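Local coordinates for protein N-acetylgalactosaminyltransferase 7 (Homo sapiens, PDB 6IWR) that belongs to the polypeptide GalNAc transferase family, joining a GT-A-type glycosyltransferase domain to a ricin-type beta-trefoil lectin domain, at residues Thr317-Gly329 against Ser360-Pro374. Sequence-based numbering, arbitrary orientation.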
ATOM      1  N   THR A 317      33.266 -28.422  -3.260  1.00 38.22           N
ATOM      2  CA  THR A 317      33.504 -27.128  -3.867  1.00 28.79           C
ATOM      3  C   THR A 317      32.541 -26.095  -3.304  1.00 33.12           C
ATOM      4  O   THR A 317      31.468 -26.442  -2.818  1.00 36.33           O
ATOM      5  CB  THR A 317      33.299 -27.251  -5.372  1.00 31.65           C
ATOM      6  OG1 THR A 317      34.305 -28.117  -5.902  1.00 35.33           O
ATOM      7  CG2 THR A 317      33.408 -25.917  -6.033  1.00 43.31           C
ATOM      8  N   LYS A 318      32.906 -24.809  -3.396  1.00 34.45           N
ATOM      9  CA  LYS A 318      31.940 -23.767  -3.058  1.00 34.47           C
ATOM     10  C   LYS A 318      30.840 -23.646  -4.102  1.00 39.67           C
ATOM     11  O   LYS A 318      29.706 -23.278  -3.762  1.00 37.06           O
ATOM     12  CB  LYS A 318      32.620 -22.406  -2.902  1.00 37.81           C
ATOM     13  CG  LYS A 318      33.585 -22.341  -1.725  1.00 49.62           C
ATOM     14  CD  LYS A 318      33.313 -21.156  -0.803  1.00 48.57           C
ATOM     15  CE  LYS A 318      33.446 -19.826  -1.544  1.00 64.71           C
ATOM     16  NZ  LYS A 318      33.719 -18.698  -0.595  1.00 63.36           N
ATOM     17  N   THR A 319      31.143 -23.949  -5.370  1.00 35.92           N
ATOM     18  CA  THR A 319      30.289 -23.552  -6.481  1.00 32.16           C
ATOM     19  C   THR A 319      29.441 -24.681  -7.056  1.00 32.67           C
ATOM     20  O   THR A 319      28.538 -24.400  -7.853  1.00 35.61           O
ATOM     21  CB  THR A 319      31.137 -22.931  -7.603  1.00 31.69           C
ATOM     22  OG1 THR A 319      32.489 -23.392  -7.491  1.00 38.96           O
ATOM     23  CG2 THR A 319      31.153 -21.434  -7.466  1.00 33.17           C
ATOM     24  N   GLU A 320      29.674 -25.938  -6.698  1.00 29.61           N
ATOM     25  CA  GLU A 320      28.924 -26.988  -7.388  1.00 27.93           C
ATOM     26  C   GLU A 320      27.437 -26.936  -7.032  1.00 31.17           C
ATOM     27  O   GLU A 320      27.032 -26.248  -6.087  1.00 28.20           O
ATOM     28  CB  GLU A 320      29.485 -28.361  -7.055  1.00 25.07           C
ATOM     29  CG  GLU A 320      29.743 -28.572  -5.592  1.00 31.29           C
ATOM     30  CD  GLU A 320      30.490 -29.849  -5.352  1.00 35.32           C
ATOM     31  OE1 GLU A 320      29.899 -30.806  -4.814  1.00 39.26           O
ATOM     32  OE2 GLU A 320      31.666 -29.910  -5.749  1.00 43.70           O
ATOM     33  N   PRO A 321      26.596 -27.682  -7.761  1.00 28.32           N
ATOM     34  CA  PRO A 321      25.168 -27.720  -7.425  1.00 24.63           C
ATOM     35  C   PRO A 321      24.969 -28.039  -5.955  1.00 23.71           C
ATOM     36  O   PRO A 321      25.867 -28.559  -5.283  1.00 25.78           O
ATOM     37  CB  PRO A 321      24.626 -28.841  -8.313  1.00 21.36           C
ATOM     38  CG  PRO A 321      25.569 -28.860  -9.464  1.00 23.19           C
ATOM     39  CD  PRO A 321      26.911 -28.584  -8.878  1.00 18.71           C
ATOM     40  N   TYR A 322      23.783 -27.700  -5.448  1.00 25.31           N
ATOM     41  CA  TYR A 322      23.409 -28.145  -4.110  1.00 23.88           C
ATOM     42  C   TYR A 322      21.913 -28.454  -4.057  1.00 25.59           C
ATOM     43  O   TYR A 322      21.147 -28.103  -4.961  1.00 24.37           O
ATOM     44  CB  TYR A 322      23.825 -27.126  -3.037  1.00 20.78           C
ATOM     45  CG  TYR A 322      23.262 -25.714  -3.172  1.00 28.60           C
ATOM     46  CD1 TYR A 322      22.039 -25.367  -2.587  1.00 27.20           C
ATOM     47  CD2 TYR A 322      23.967 -24.722  -3.838  1.00 23.16           C
ATOM     48  CE1 TYR A 322      21.528 -24.088  -2.677  1.00 23.13           C
ATOM     49  CE2 TYR A 322      23.458 -23.442  -3.941  1.00 28.58           C
ATOM     50  CZ  TYR A 322      22.236 -23.127  -3.349  1.00 27.52           C
ATOM     51  OH  TYR A 322      21.720 -21.850  -3.422  1.00 25.37           O
ATOM     52  N   ARG A 323      21.504 -29.135  -2.984  1.00 25.62           N
ATOM     53  CA  ARG A 323      20.107 -29.538  -2.844  1.00 25.14           C
ATOM     54  C   ARG A 323      19.235 -28.395  -2.312  1.00 26.39           C
ATOM     55  O   ARG A 323      19.601 -27.708  -1.355  1.00 27.60           O
ATOM     56  CB  ARG A 323      19.995 -30.748  -1.922  1.00 24.17           C
ATOM     57  CG  ARG A 323      20.884 -31.912  -2.317  1.00 28.27           C
ATOM     58  CD  ARG A 323      20.621 -33.175  -1.512  1.00 22.24           C
ATOM     59  NE  ARG A 323      20.889 -33.029  -0.081  1.00 23.79           N
ATOM     60  CZ  ARG A 323      20.785 -34.036   0.779  1.00 21.22           C
ATOM     61  NH1 ARG A 323      20.450 -35.230   0.319  1.00 22.38           N
ATOM     62  NH2 ARG A 323      21.020 -33.865   2.069  1.00 22.50           N
ATOM     63  N   SER A 324      18.066 -28.214  -2.925  1.00 22.29           N
ATOM     64  CA  SER A 324      17.005 -27.389  -2.386  1.00 27.01           C
ATOM     65  C   SER A 324      15.750 -28.230  -2.146  1.00 26.77           C
ATOM     66  O   SER A 324      15.452 -29.129  -2.937  1.00 26.46           O
ATOM     67  CB  SER A 324      16.667 -26.233  -3.332  1.00 24.63           C
ATOM     68  OG  SER A 324      15.549 -25.501  -2.836  1.00 29.09           O
ATOM     69  N   PRO A 325      14.994 -27.976  -1.076  1.00 25.34           N
ATOM     70  CA  PRO A 325      13.736 -28.718  -0.910  1.00 27.72           C
ATOM     71  C   PRO A 325      12.673 -28.319  -1.929  1.00 26.70           C
ATOM     72  O   PRO A 325      11.784 -29.132  -2.224  1.00 25.33           O
ATOM     73  CB  PRO A 325      13.296 -28.379   0.525  1.00 28.74           C
ATOM     74  CG  PRO A 325      14.500 -27.749   1.184  1.00 25.90           C
ATOM     75  CD  PRO A 325      15.249 -27.068   0.051  1.00 28.78           C
ATOM     76  N   ALA A 326      12.750 -27.104  -2.481  1.00 24.26           N
ATOM     77  CA  ALA A 326      11.755 -26.604  -3.419  1.00 25.15           C
ATOM     78  C   ALA A 326      12.400 -25.587  -4.364  1.00 30.63           C
ATOM     79  O   ALA A 326      13.513 -25.105  -4.126  1.00 27.52           O
ATOM     80  CB  ALA A 326      10.580 -25.963  -2.675  1.00 23.71           C
ATOM     81  N   MET A 327      11.673 -25.242  -5.431  1.00 25.67           N
ATOM     82  CA  MET A 327      12.072 -24.217  -6.385  1.00 29.44           C
ATOM     83  C   MET A 327      11.073 -23.062  -6.343  1.00 29.32           C
ATOM     84  O   MET A 327       9.920 -23.233  -5.937  1.00 28.73           O
ATOM     85  CB  MET A 327      12.144 -24.804  -7.804  1.00 24.03           C
ATOM     86  CG  MET A 327      10.789 -25.385  -8.205  1.00 28.10           C
ATOM     87  SD  MET A 327      10.493 -25.578  -9.974  1.00 28.24           S
ATOM     88  CE  MET A 327      11.401 -27.090 -10.248  1.00 20.18           C
ATOM     89  N   ALA A 328      11.512 -21.872  -6.756  1.00 31.89           N
ATOM     90  CA  ALA A 328      10.568 -20.762  -6.845  1.00 29.14           C
ATOM     91  C   ALA A 328       9.457 -21.081  -7.833  1.00 29.29           C
ATOM     92  O   ALA A 328       8.288 -20.791  -7.570  1.00 28.62           O
ATOM     93  CB  ALA A 328      11.282 -19.470  -7.239  1.00 25.21           C
ATOM     94  N   GLY A 329       9.797 -21.695  -8.970  1.00 32.45           N
ATOM     95  CA  GLY A 329       8.792 -22.239  -9.866  1.00 30.97           C
ATOM     96  C   GLY A 329       8.854 -21.829 -11.325  1.00 32.16           C
ATOM     97  O   GLY A 329       8.501 -22.616 -12.207  1.00 31.26           O
ATOM     98  N   SER A 360       8.202 -30.071  -6.806  1.00 24.02           N
ATOM     99  CA  SER A 360       9.292 -30.314  -5.852  1.00 25.19           C
ATOM    100  C   SER A 360       9.048 -31.571  -5.018  1.00 24.68           C
ATOM    101  O   SER A 360       9.913 -32.452  -4.942  1.00 26.18           O
ATOM    102  CB  SER A 360       9.476 -29.117  -4.923  1.00 26.20           C
ATOM    103  OG  SER A 360       9.768 -27.946  -5.649  1.00 28.44           O
ATOM    104  N   TYR A 361       7.891 -31.661  -4.352  1.00 25.31           N
ATOM    105  CA  TYR A 361       7.618 -32.853  -3.554  1.00 25.54           C
ATOM    106  C   TYR A 361       7.639 -34.109  -4.430  1.00 27.70           C
ATOM    107  O   TYR A 361       8.319 -35.085  -4.094  1.00 25.44           O
ATOM    108  CB  TYR A 361       6.294 -32.712  -2.793  1.00 27.49           C
ATOM    109  CG  TYR A 361       6.180 -31.428  -1.990  1.00 25.03           C
ATOM    110  CD1 TYR A 361       7.248 -30.953  -1.248  1.00 23.79           C
ATOM    111  CD2 TYR A 361       5.002 -30.686  -1.998  1.00 26.28           C
ATOM    112  CE1 TYR A 361       7.143 -29.782  -0.526  1.00 29.02           C
ATOM    113  CE2 TYR A 361       4.878 -29.517  -1.286  1.00 25.55           C
ATOM    114  CZ  TYR A 361       5.947 -29.060  -0.548  1.00 30.14           C
ATOM    115  OH  TYR A 361       5.831 -27.875   0.160  1.00 28.72           O
ATOM    116  N   LYS A 362       6.951 -34.088  -5.586  1.00 26.32           N
ATOM    117  CA  LYS A 362       7.020 -35.238  -6.498  1.00 27.48           C
ATOM    118  C   LYS A 362       8.464 -35.670  -6.751  1.00 28.78           C
ATOM    119  O   LYS A 362       8.806 -36.856  -6.628  1.00 28.39           O
ATOM    120  CB  LYS A 362       6.338 -34.942  -7.843  1.00 26.17           C
ATOM    121  CG  LYS A 362       4.837 -35.000  -7.798  1.00 30.37           C
ATOM    122  CD  LYS A 362       4.220 -35.416  -9.116  1.00 32.31           C
ATOM    123  CE  LYS A 362       3.982 -34.229 -10.027  1.00 29.46           C
ATOM    124  NZ  LYS A 362       2.637 -34.294 -10.647  1.00 35.05           N
ATOM    125  N   ILE A 363       9.323 -34.725  -7.150  1.00 24.47           N
ATOM    126  CA  ILE A 363      10.679 -35.111  -7.524  1.00 23.80           C
ATOM    127  C   ILE A 363      11.379 -35.770  -6.341  1.00 28.41           C
ATOM    128  O   ILE A 363      12.004 -36.835  -6.466  1.00 28.05           O
ATOM    129  CB  ILE A 363      11.470 -33.899  -8.025  1.00 20.22           C
ATOM    130  CG1 ILE A 363      10.949 -33.458  -9.376  1.00 27.29           C
ATOM    131  CG2 ILE A 363      12.932 -34.239  -8.087  1.00 20.80           C
ATOM    132  CD1 ILE A 363      11.584 -32.169  -9.861  1.00 25.79           C
ATOM    133  N   TRP A 364      11.296 -35.132  -5.178  1.00 21.84           N
ATOM    134  CA  TRP A 364      12.072 -35.590  -4.038  1.00 23.93           C
ATOM    135  C   TRP A 364      11.527 -36.906  -3.499  1.00 26.76           C
ATOM    136  O   TRP A 364      12.282 -37.871  -3.312  1.00 32.43           O
ATOM    137  CB  TRP A 364      12.067 -34.521  -2.954  1.00 19.48           C
ATOM    138  CG  TRP A 364      13.141 -33.496  -3.068  1.00 21.69           C
ATOM    139  CD1 TRP A 364      12.978 -32.144  -3.133  1.00 20.99           C
ATOM    140  CD2 TRP A 364      14.553 -33.729  -3.067  1.00 24.63           C
ATOM    141  NE1 TRP A 364      14.189 -31.519  -3.172  1.00 19.23           N
ATOM    142  CE2 TRP A 364      15.180 -32.461  -3.140  1.00 22.67           C
ATOM    143  CE3 TRP A 364      15.351 -34.881  -2.995  1.00 20.51           C
ATOM    144  CZ2 TRP A 364      16.569 -32.312  -3.184  1.00 23.18           C
ATOM    145  CZ3 TRP A 364      16.723 -34.739  -3.021  1.00 22.02           C
ATOM    146  CH2 TRP A 364      17.325 -33.458  -3.110  1.00 25.80           C
ATOM    147  N   GLN A 365      10.219 -36.969  -3.248  1.00 23.15           N
ATOM    148  CA  GLN A 365       9.642 -38.138  -2.611  1.00 26.73           C
ATOM    149  C   GLN A 365       9.561 -39.340  -3.532  1.00 27.50           C
ATOM    150  O   GLN A 365       9.385 -40.460  -3.046  1.00 34.96           O
ATOM    151  CB  GLN A 365       8.260 -37.810  -2.071  1.00 28.52           C
ATOM    152  CG  GLN A 365       8.303 -36.940  -0.836  1.00 32.23           C
ATOM    153  CD  GLN A 365       6.930 -36.469  -0.446  1.00 29.49           C
ATOM    154  OE1 GLN A 365       6.093 -37.267  -0.012  1.00 28.99           O
ATOM    155  NE2 GLN A 365       6.676 -35.173  -0.622  1.00 22.35           N
ATOM    156  N   CYS A 366       9.706 -39.161  -4.837  1.00 23.53           N
ATOM    157  CA  CYS A 366       9.632 -40.291  -5.743  1.00 24.68           C
ATOM    158  C   CYS A 366      10.993 -40.676  -6.278  1.00 25.38           C
ATOM    159  O   CYS A 366      11.073 -41.366  -7.300  1.00 28.72           O
ATOM    160  CB  CYS A 366       8.653 -40.010  -6.882  1.00 27.91           C
ATOM    161  SG  CYS A 366       6.989 -39.590  -6.244  1.00 41.93           S
ATOM    162  N   GLY A 367      12.062 -40.256  -5.610  1.00 21.83           N
ATOM    163  CA  GLY A 367      13.376 -40.759  -5.930  1.00 21.91           C
ATOM    164  C   GLY A 367      14.275 -39.847  -6.731  1.00 26.65           C
ATOM    165  O   GLY A 367      15.415 -40.224  -7.007  1.00 34.04           O
ATOM    166  N   GLY A 368      13.817 -38.652  -7.096  1.00 27.54           N
ATOM    167  CA  GLY A 368      14.630 -37.709  -7.826  1.00 24.59           C
ATOM    168  C   GLY A 368      15.379 -36.776  -6.899  1.00 27.12           C
ATOM    169  O   GLY A 368      15.446 -36.981  -5.686  1.00 30.82           O
ATOM    170  N   LYS A 369      15.955 -35.732  -7.498  1.00 24.71           N
ATOM    171  CA  LYS A 369      16.630 -34.677  -6.762  1.00 23.51           C
ATOM    172  C   LYS A 369      16.360 -33.345  -7.444  1.00 27.16           C
ATOM    173  O   LYS A 369      16.176 -33.276  -8.668  1.00 26.15           O
ATOM    174  CB  LYS A 369      18.142 -34.875  -6.681  1.00 26.06           C
ATOM    175  CG  LYS A 369      18.672 -36.098  -5.948  1.00 27.46           C
ATOM    176  CD  LYS A 369      20.061 -36.432  -6.558  1.00 39.82           C
ATOM    177  CE  LYS A 369      20.933 -37.358  -5.717  1.00 39.68           C
ATOM    178  NZ  LYS A 369      21.809 -36.541  -4.811  1.00 48.62           N
ATOM    179  N   LEU A 370      16.337 -32.290  -6.628  1.00 25.33           N
ATOM    180  CA  LEU A 370      16.165 -30.923  -7.087  1.00 20.83           C
ATOM    181  C   LEU A 370      17.417 -30.173  -6.654  1.00 25.00           C
ATOM    182  O   LEU A 370      17.685 -30.058  -5.451  1.00 22.46           O
ATOM    183  CB  LEU A 370      14.916 -30.314  -6.471  1.00 20.60           C
ATOM    184  CG  LEU A 370      14.176 -29.127  -7.078  1.00 20.57           C
ATOM    185  CD1 LEU A 370      13.781 -28.203  -5.970  1.00 25.11           C
ATOM    186  CD2 LEU A 370      14.990 -28.425  -8.088  1.00 24.26           C
ATOM    187  N   LEU A 371      18.197 -29.677  -7.618  1.00 27.31           N
ATOM    188  CA  LEU A 371      19.449 -28.988  -7.317  1.00 26.03           C
ATOM    189  C   LEU A 371      19.427 -27.552  -7.820  1.00 24.98           C
ATOM    190  O   LEU A 371      18.998 -27.287  -8.950  1.00 28.05           O
ATOM    191  CB  LEU A 371      20.624 -29.714  -7.933  1.00 24.09           C
ATOM    192  CG  LEU A 371      20.652 -31.181  -7.561  1.00 26.81           C
ATOM    193  CD1 LEU A 371      21.675 -31.876  -8.428  1.00 33.66           C
ATOM    194  CD2 LEU A 371      21.001 -31.314  -6.097  1.00 33.45           C
ATOM    195  N   PHE A 372      19.874 -26.634  -6.963  1.00 27.38           N
ATOM    196  CA  PHE A 372      20.221 -25.282  -7.385  1.00 27.75           C
ATOM    197  C   PHE A 372      21.644 -25.283  -7.912  1.00 28.14           C
ATOM    198  O   PHE A 372      22.522 -25.944  -7.350  1.00 27.08           O
ATOM    199  CB  PHE A 372      20.118 -24.286  -6.230  1.00 23.12           C
ATOM    200  CG  PHE A 372      18.712 -23.917  -5.858  1.00 25.88           C
ATOM    201  CD1 PHE A 372      17.628 -24.621  -6.358  1.00 21.80           C
ATOM    202  CD2 PHE A 372      18.482 -22.869  -4.972  1.00 26.22           C
ATOM    203  CE1 PHE A 372      16.349 -24.272  -5.995  1.00 20.21           C
ATOM    204  CE2 PHE A 372      17.205 -22.522  -4.603  1.00 19.15           C
ATOM    205  CZ  PHE A 372      16.141 -23.217  -5.120  1.00 21.01           C
ATOM    206  N   VAL A 373      21.873 -24.535  -8.987  1.00 25.66           N
ATOM    207  CA  VAL A 373      23.140 -24.586  -9.719  1.00 24.76           C
ATOM    208  C   VAL A 373      23.824 -23.224  -9.641  1.00 27.37           C
ATOM    209  O   VAL A 373      23.541 -22.356 -10.469  1.00 28.08           O
ATOM    210  CB  VAL A 373      22.910 -25.026 -11.178  1.00 24.01           C
ATOM    211  CG1 VAL A 373      24.223 -25.151 -11.934  1.00 22.32           C
ATOM    212  CG2 VAL A 373      22.120 -26.346 -11.239  1.00 22.84           C
ATOM    213  N   PRO A 374      24.731 -22.998  -8.679  1.00 26.38           N
ATOM    214  CA  PRO A 374      25.350 -21.667  -8.534  1.00 28.44           C
ATOM    215  C   PRO A 374      25.984 -21.136  -9.789  1.00 26.23           C
ATOM    216  O   PRO A 374      26.156 -19.921  -9.928  1.00 29.94           O
ATOM    217  CB  PRO A 374      26.420 -21.908  -7.454  1.00 27.87           C
ATOM    218  CG  PRO A 374      25.833 -22.955  -6.629  1.00 27.51           C
ATOM    219  CD  PRO A 374      25.205 -23.908  -7.624  1.00 26.43           C
TER
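CB of S324 sits over one face of the F372 ring, 3.5 Å from its centroid and close to the ring normal, a CH-pi contact. At the edge of the same ring lie the hydroxyl of Y322 and CA of M327. F372 in turn lays its own CB over a face of the Y322 ring, while CG of P374 meets that ring at its edge, 3.6 Å from CE2 of Y322. The rings of Y322 and F372 meet obliquely, their planes 59° apart. Y322 holds CG between its backbone N and carbonyl carbon (chi1 58°), which sets the ring with a face on CB of F372 and an edge on P374; its OH hydrogen-bonds O of A292. The indole of W364 presents its edge instead: NE1 donates to O of S324 at 2.7 Å, with the acceptor nearly in the ring plane, and CD1 lies near O of P325. K369 CA and L370 N pack over one indole face. R323 crosses W364 at about a right angle, its CD 3.7 Å from CH2 of W364, and its guanidinium runs on to a salt bridge with E311. Y322 and F372 form an antiparallel hydrogen-bonded pair, with N of Y322 2.9 Å from O of F372; S324 N continues the ladder to O of L370. Further along, OG of S360, hydrogen-bonded to O of N356, accepts a weak hydrogen bond from N of M327. Residues 322-323 thus add a short antiparallel strand beside strand 369-373, which pairs in parallel with strand 264-274 in the large mixed sheet of the GT-A domain. Helix 355-365 closes in a Schellman motif at G367 before that strand, and helix 450-457 packs against both P325 and W364.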